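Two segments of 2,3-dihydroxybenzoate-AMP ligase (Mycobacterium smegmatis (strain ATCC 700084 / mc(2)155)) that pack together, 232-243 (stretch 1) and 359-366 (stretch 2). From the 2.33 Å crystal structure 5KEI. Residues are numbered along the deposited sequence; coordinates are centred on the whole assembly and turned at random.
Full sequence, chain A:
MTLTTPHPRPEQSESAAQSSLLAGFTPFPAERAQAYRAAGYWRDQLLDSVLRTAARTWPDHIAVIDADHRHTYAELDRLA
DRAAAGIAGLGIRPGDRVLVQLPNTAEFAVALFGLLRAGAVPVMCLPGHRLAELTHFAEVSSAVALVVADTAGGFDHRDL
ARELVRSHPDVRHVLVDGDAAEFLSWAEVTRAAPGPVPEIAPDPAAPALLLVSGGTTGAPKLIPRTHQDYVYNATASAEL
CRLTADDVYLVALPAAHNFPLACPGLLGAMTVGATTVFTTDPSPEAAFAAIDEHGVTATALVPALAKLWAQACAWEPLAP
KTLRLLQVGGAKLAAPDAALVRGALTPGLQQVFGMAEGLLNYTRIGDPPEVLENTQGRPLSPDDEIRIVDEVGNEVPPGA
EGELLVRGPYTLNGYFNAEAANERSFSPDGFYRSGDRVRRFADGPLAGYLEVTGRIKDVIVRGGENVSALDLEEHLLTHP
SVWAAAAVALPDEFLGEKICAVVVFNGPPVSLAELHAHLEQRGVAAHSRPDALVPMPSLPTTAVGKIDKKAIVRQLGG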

ATOM      1  N   TYR A 232     -10.662 -11.277   0.619  1.00 26.46           N
ATOM      2  CA  TYR A 232      -9.778 -12.413   0.866  1.00 25.96           C
ATOM      3  C   TYR A 232      -8.523 -12.065   1.695  1.00 30.15           C
ATOM      4  O   TYR A 232      -8.145 -12.825   2.584  1.00 29.58           O
ATOM      5  CB  TYR A 232      -9.347 -13.073  -0.457  1.00 27.08           C
ATOM      6  CG  TYR A 232      -8.327 -14.201  -0.297  1.00 29.85           C
ATOM      7  CD1 TYR A 232      -8.570 -15.284   0.555  1.00 31.88           C
ATOM      8  CD2 TYR A 232      -7.102 -14.155  -0.950  1.00 29.02           C
ATOM      9  CE1 TYR A 232      -7.625 -16.314   0.725  1.00 27.31           C
ATOM     10  CE2 TYR A 232      -6.160 -15.164  -0.784  1.00 31.37           C
ATOM     11  CZ  TYR A 232      -6.419 -16.241   0.057  1.00 32.97           C
ATOM     12  OH  TYR A 232      -5.478 -17.244   0.211  1.00 26.16           O
ATOM     13  N   ASN A 233      -7.929 -10.894   1.461  1.00 28.63           N
ATOM     14  CA  ASN A 233      -6.651 -10.508   2.062  1.00 26.15           C
ATOM     15  C   ASN A 233      -6.901 -10.415   3.615  1.00 24.59           C
ATOM     16  O   ASN A 233      -6.171 -10.933   4.466  1.00 23.85           O
ATOM     17  CB  ASN A 233      -6.177  -9.150   1.520  1.00 32.59           C
ATOM     18  CG  ASN A 233      -4.884  -8.724   2.138  1.00 27.12           C
ATOM     19  OD1 ASN A 233      -4.885  -8.057   3.128  1.00 36.98           O
ATOM     20  ND2 ASN A 233      -3.782  -8.993   1.467  1.00 31.76           N
ATOM     21  N   ALA A 234      -7.976  -9.725   3.973  1.00 23.36           N
ATOM     22  CA  ALA A 234      -8.414  -9.575   5.371  1.00 27.94           C
ATOM     23  C   ALA A 234      -8.844 -10.904   6.028  1.00 27.70           C
ATOM     24  O   ALA A 234      -8.432 -11.215   7.149  1.00 24.33           O
ATOM     25  CB  ALA A 234      -9.548  -8.555   5.436  1.00 24.82           C
ATOM     26  N   THR A 235      -9.706 -11.642   5.344  1.00 28.46           N
ATOM     27  CA  THR A 235     -10.278 -12.891   5.881  1.00 25.77           C
ATOM     28  C   THR A 235      -9.186 -13.923   6.149  1.00 27.21           C
ATOM     29  O   THR A 235      -9.055 -14.451   7.265  1.00 28.64           O
ATOM     30  CB  THR A 235     -11.287 -13.486   4.908  1.00 24.40           C
ATOM     31  OG1 THR A 235     -12.241 -12.473   4.552  1.00 26.90           O
ATOM     32  CG2 THR A 235     -11.964 -14.724   5.509  1.00 22.37           C
ATOM     33  N   ALA A 236      -8.412 -14.212   5.109  1.00 23.74           N
ATOM     34  CA  ALA A 236      -7.311 -15.154   5.215  1.00 28.36           C
ATOM     35  C   ALA A 236      -6.292 -14.714   6.273  1.00 24.37           C
ATOM     36  O   ALA A 236      -5.760 -15.547   6.987  1.00 29.36           O
ATOM     37  CB  ALA A 236      -6.636 -15.334   3.865  1.00 26.60           C
ATOM     38  N   SER A 237      -6.033 -13.413   6.382  1.00 27.25           N
ATOM     39  CA  SER A 237      -5.063 -12.909   7.372  1.00 27.77           C
ATOM     40  C   SER A 237      -5.582 -13.062   8.777  1.00 26.67           C
ATOM     41  O   SER A 237      -4.816 -13.363   9.698  1.00 30.76           O
ATOM     42  CB  SER A 237      -4.726 -11.425   7.145  1.00 24.71           C
ATOM     43  OG  SER A 237      -4.148 -11.233   5.889  1.00 26.71           O
ATOM     44  N   ALA A 238      -6.875 -12.789   8.947  1.00 26.01           N
ATOM     45  CA  ALA A 238      -7.528 -12.924  10.252  1.00 28.79           C
ATOM     46  C   ALA A 238      -7.632 -14.404  10.648  1.00 30.85           C
ATOM     47  O   ALA A 238      -7.509 -14.749  11.818  1.00 30.94           O
ATOM     48  CB  ALA A 238      -8.915 -12.255  10.240  1.00 23.01           C
ATOM     49  N   GLU A 239      -7.837 -15.276   9.669  1.00 28.63           N
ATOM     50  CA  GLU A 239      -7.796 -16.697   9.945  1.00 31.66           C
ATOM     51  C   GLU A 239      -6.394 -17.153  10.373  1.00 33.86           C
ATOM     52  O   GLU A 239      -6.247 -17.953  11.294  1.00 33.09           O
ATOM     53  CB  GLU A 239      -8.239 -17.499   8.730  1.00 33.07           C
ATOM     54  CG  GLU A 239      -8.384 -18.979   9.049  1.00 40.88           C
ATOM     55  CD  GLU A 239      -8.259 -19.875   7.829  1.00 52.91           C
ATOM     56  OE1 GLU A 239      -8.554 -19.418   6.696  1.00 58.41           O
ATOM     57  OE2 GLU A 239      -7.853 -21.043   8.015  1.00 59.77           O
ATOM     58  N   LEU A 240      -5.371 -16.647   9.697  1.00 31.64           N
ATOM     59  CA  LEU A 240      -4.005 -17.060   9.976  1.00 27.84           C
ATOM     60  C   LEU A 240      -3.602 -16.584  11.364  1.00 32.05           C
ATOM     61  O   LEU A 240      -2.924 -17.300  12.113  1.00 30.21           O
ATOM     62  CB  LEU A 240      -3.048 -16.522   8.906  1.00 31.00           C
ATOM     63  CG  LEU A 240      -1.543 -16.830   8.987  1.00 30.41           C
ATOM     64  CD1 LEU A 240      -0.945 -16.811   7.591  1.00 28.53           C
ATOM     65  CD2 LEU A 240      -0.805 -15.833   9.887  1.00 25.31           C
ATOM     66  N   CYS A 241      -4.036 -15.379  11.712  1.00 29.46           N
ATOM     67  CA  CYS A 241      -3.708 -14.809  13.013  1.00 32.09           C
ATOM     68  C   CYS A 241      -4.595 -15.351  14.108  1.00 30.38           C
ATOM     69  O   CYS A 241      -4.418 -14.999  15.272  1.00 29.87           O
ATOM     70  CB  CYS A 241      -3.813 -13.286  12.984  1.00 33.72           C
ATOM     71  SG  CYS A 241      -2.591 -12.483  11.917  1.00 33.37           S
ATOM     72  N   ARG A 242      -5.567 -16.173  13.716  1.00 32.26           N
ATOM     73  CA  ARG A 242      -6.467 -16.840  14.653  1.00 36.73           C
ATOM     74  C   ARG A 242      -7.335 -15.847  15.441  1.00 35.84           C
ATOM     75  O   ARG A 242      -7.643 -16.071  16.613  1.00 37.89           O
ATOM     76  CB  ARG A 242      -5.659 -17.733  15.615  1.00 37.40           C
ATOM     77  CG  ARG A 242      -4.607 -18.616  14.923  1.00 39.90           C
ATOM     78  CD  ARG A 242      -5.058 -20.072  14.795  1.00 49.74           C
ATOM     79  NE  ARG A 242      -4.114 -20.886  14.018  1.00 64.00           N
ATOM     80  CZ  ARG A 242      -4.318 -22.156  13.654  1.00 66.08           C
ATOM     81  NH1 ARG A 242      -5.433 -22.794  14.004  1.00 59.86           N
ATOM     82  NH2 ARG A 242      -3.396 -22.797  12.942  1.00 65.61           N
ATOM     83  N   LEU A 243      -7.723 -14.749  14.793  1.00 36.88           N
ATOM     84  CA  LEU A 243      -8.583 -13.739  15.419  1.00 35.18           C
ATOM     85  C   LEU A 243      -9.976 -14.305  15.737  1.00 35.71           C
ATOM     86  O   LEU A 243     -10.565 -15.023  14.929  1.00 29.24           O
ATOM     87  CB  LEU A 243      -8.732 -12.510  14.510  1.00 34.27           C
ATOM     88  CG  LEU A 243      -7.537 -11.585  14.223  1.00 34.76           C
ATOM     89  CD1 LEU A 243      -7.994 -10.300  13.481  1.00 28.04           C
ATOM     90  CD2 LEU A 243      -6.759 -11.237  15.488  1.00 28.20           C
ATOM     91  N   LEU A 359       1.499  -9.344  -2.120  1.00 28.47           N
ATOM     92  CA  LEU A 359       2.118 -10.436  -1.344  1.00 28.82           C
ATOM     93  C   LEU A 359       2.329 -10.157   0.137  1.00 29.65           C
ATOM     94  O   LEU A 359       2.955  -9.166   0.517  1.00 29.34           O
ATOM     95  CB  LEU A 359       3.474 -10.830  -1.937  1.00 28.00           C
ATOM     96  CG  LEU A 359       4.077 -12.087  -1.274  1.00 33.67           C
ATOM     97  CD1 LEU A 359       3.316 -13.341  -1.653  1.00 29.97           C
ATOM     98  CD2 LEU A 359       5.556 -12.256  -1.569  1.00 34.12           C
ATOM     99  N   LEU A 360       1.785 -11.044   0.971  1.00 30.99           N
ATOM    100  CA  LEU A 360       2.005 -10.972   2.405  1.00 27.19           C
ATOM    101  C   LEU A 360       2.755 -12.216   2.893  1.00 32.11           C
ATOM    102  O   LEU A 360       2.383 -13.351   2.565  1.00 28.28           O
ATOM    103  CB  LEU A 360       0.678 -10.816   3.148  1.00 25.67           C
ATOM    104  CG  LEU A 360      -0.125  -9.538   2.892  1.00 30.07           C
ATOM    105  CD1 LEU A 360      -1.543  -9.656   3.450  1.00 24.31           C
ATOM    106  CD2 LEU A 360       0.578  -8.372   3.515  1.00 28.55           C
ATOM    107  N   ASN A 361       3.821 -11.985   3.660  1.00 27.71           N
ATOM    108  CA  ASN A 361       4.556 -13.062   4.324  1.00 27.59           C
ATOM    109  C   ASN A 361       4.409 -12.906   5.822  1.00 27.30           C
ATOM    110  O   ASN A 361       4.708 -11.839   6.371  1.00 28.41           O
ATOM    111  CB  ASN A 361       6.041 -13.058   3.934  1.00 24.27           C
ATOM    112  CG  ASN A 361       6.243 -13.233   2.461  1.00 27.55           C
ATOM    113  OD1 ASN A 361       6.165 -14.347   1.950  1.00 28.99           O
ATOM    114  ND2 ASN A 361       6.490 -12.128   1.753  1.00 27.41           N
ATOM    115  N   TYR A 362       3.911 -13.957   6.468  1.00 27.01           N
ATOM    116  CA  TYR A 362       3.724 -13.982   7.917  1.00 26.48           C
ATOM    117  C   TYR A 362       4.461 -15.153   8.520  1.00 28.62           C
ATOM    118  O   TYR A 362       4.555 -16.214   7.897  1.00 28.41           O
ATOM    119  CB  TYR A 362       2.262 -14.158   8.323  1.00 26.07           C
ATOM    120  CG  TYR A 362       1.266 -13.116   7.916  1.00 29.47           C
ATOM    121  CD1 TYR A 362       0.956 -12.056   8.759  1.00 27.77           C
ATOM    122  CD2 TYR A 362       0.565 -13.238   6.735  1.00 24.87           C
ATOM    123  CE1 TYR A 362       0.010 -11.123   8.399  1.00 27.42           C
ATOM    124  CE2 TYR A 362      -0.361 -12.305   6.369  1.00 26.80           C
ATOM    125  CZ  TYR A 362      -0.644 -11.260   7.207  1.00 23.17           C
ATOM    126  OH  TYR A 362      -1.596 -10.350   6.836  1.00 25.31           O
ATOM    127  N   THR A 363       4.930 -14.986   9.747  1.00 25.84           N
ATOM    128  CA  THR A 363       5.220 -16.137  10.578  1.00 26.79           C
ATOM    129  C   THR A 363       3.871 -16.650  11.093  1.00 29.71           C
ATOM    130  O   THR A 363       2.920 -15.880  11.254  1.00 28.39           O
ATOM    131  CB  THR A 363       6.176 -15.793  11.738  1.00 28.18           C
ATOM    132  OG1 THR A 363       5.764 -14.570  12.375  1.00 23.83           O
ATOM    133  CG2 THR A 363       7.583 -15.635  11.219  1.00 25.04           C
ATOM    134  N   ARG A 364       3.766 -17.949  11.315  1.00 31.06           N
ATOM    135  CA  ARG A 364       2.504 -18.509  11.799  1.00 30.13           C
ATOM    136  C   ARG A 364       2.456 -18.473  13.337  1.00 30.41           C
ATOM    137  O   ARG A 364       3.489 -18.312  14.009  1.00 29.95           O
ATOM    138  CB  ARG A 364       2.307 -19.928  11.263  1.00 28.44           C
ATOM    139  CG  ARG A 364       2.411 -20.066   9.719  1.00 31.79           C
ATOM    140  CD  ARG A 364       1.745 -18.905   8.976  1.00 36.11           C
ATOM    141  NE  ARG A 364       1.198 -19.258   7.659  1.00 29.45           N
ATOM    142  CZ  ARG A 364       1.685 -18.835   6.497  1.00 32.09           C
ATOM    143  NH1 ARG A 364       2.749 -18.046   6.465  1.00 30.57           N
ATOM    144  NH2 ARG A 364       1.103 -19.200   5.358  1.00 36.65           N
ATOM    145  N   ILE A 365       1.256 -18.591  13.894  1.00 30.64           N
ATOM    146  CA  ILE A 365       1.042 -18.336  15.320  1.00 32.62           C
ATOM    147  C   ILE A 365       1.784 -19.311  16.247  1.00 41.93           C
ATOM    148  O   ILE A 365       2.358 -18.902  17.265  1.00 49.71           O
ATOM    149  CB  ILE A 365      -0.454 -18.354  15.668  1.00 40.38           C
ATOM    150  CG1 ILE A 365      -1.153 -17.166  15.013  1.00 34.39           C
ATOM    151  CG2 ILE A 365      -0.660 -18.296  17.175  1.00 38.82           C
ATOM    152  CD1 ILE A 365      -0.545 -15.854  15.351  1.00 27.00           C
ATOM    153  N   GLY A 366       1.827 -20.590  15.904  1.00 35.79           N
ATOM    154  CA  GLY A 366       2.586 -21.493  16.760  1.00 40.03           C
ATOM    155  C   GLY A 366       4.091 -21.606  16.533  1.00 35.16           C
ATOM    156  O   GLY A 366       4.746 -22.413  17.186  1.00 36.39           O
TER
HETATM  157  O   HOH W   1      -0.815 -18.949  12.191  1.00 28.02           O

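The helix of stretch 1 and the short strand of stretch 2 run almost parallel, 6° apart and 11.1 Å at closest approach, a gap that side chains must fill. One stripe of the helix does the work: Ser-237 and Leu-240 point toward stretch 2, and Asn-233 joins them by the end of its side chain, while Ala-234 and Ala-238 point away. The strand answers by alternation, with Leu-360 and Tyr-362 directed toward the helix and Asn-361 away.

At Asn-233 the side chain leaves CB sideways, but its end comes close to the CD1 methyl of Leu-360. The backbone of the same residue prepares the next position. Ser-237, with chi1 in the m well, turns its hydroxyl back along the helix and donates a very short bond, 2.5 Å from Ser-237 OG to Asn-233 O. That leaves the oxygen free to accept from the strand: Tyr-362 OH donates to Ser-237 OG at 2.9 Å. A small polar residue thus joins the helix backbone to a long aromatic side chain in a buried setting.

Leu-240 is the main apolar element, with 101 Å² covered by stretch 2. Both methyls lie against Tyr-362, with Leu-240 CD2 3.8 Å from Tyr-362 CB, and Leu-240 CD1 also lies over one face of the Arg-364 guanidinium, 3.3 Å from Arg-364 NE. That guanidinium is held in part by its own stretch, since Arg-364 NH1 donates to Tyr-362 O at 2.9 Å. A water bridges the backbones, donating to Leu-240 O and accepting from Ile-365 N, each at 2.7 Å from the water oxygen.

Past the helix the spacing tightens, with Cys-241 CA and Ile-365 CA 6.4 Å apart. The SG of Cys-241 sits obliquely to the Tyr-362 ring, 5.2 Å from its centroid. Arg-242 takes positive phi in a Schellman motif, and its CG meets Ile-365 CG1 at 3.7 Å.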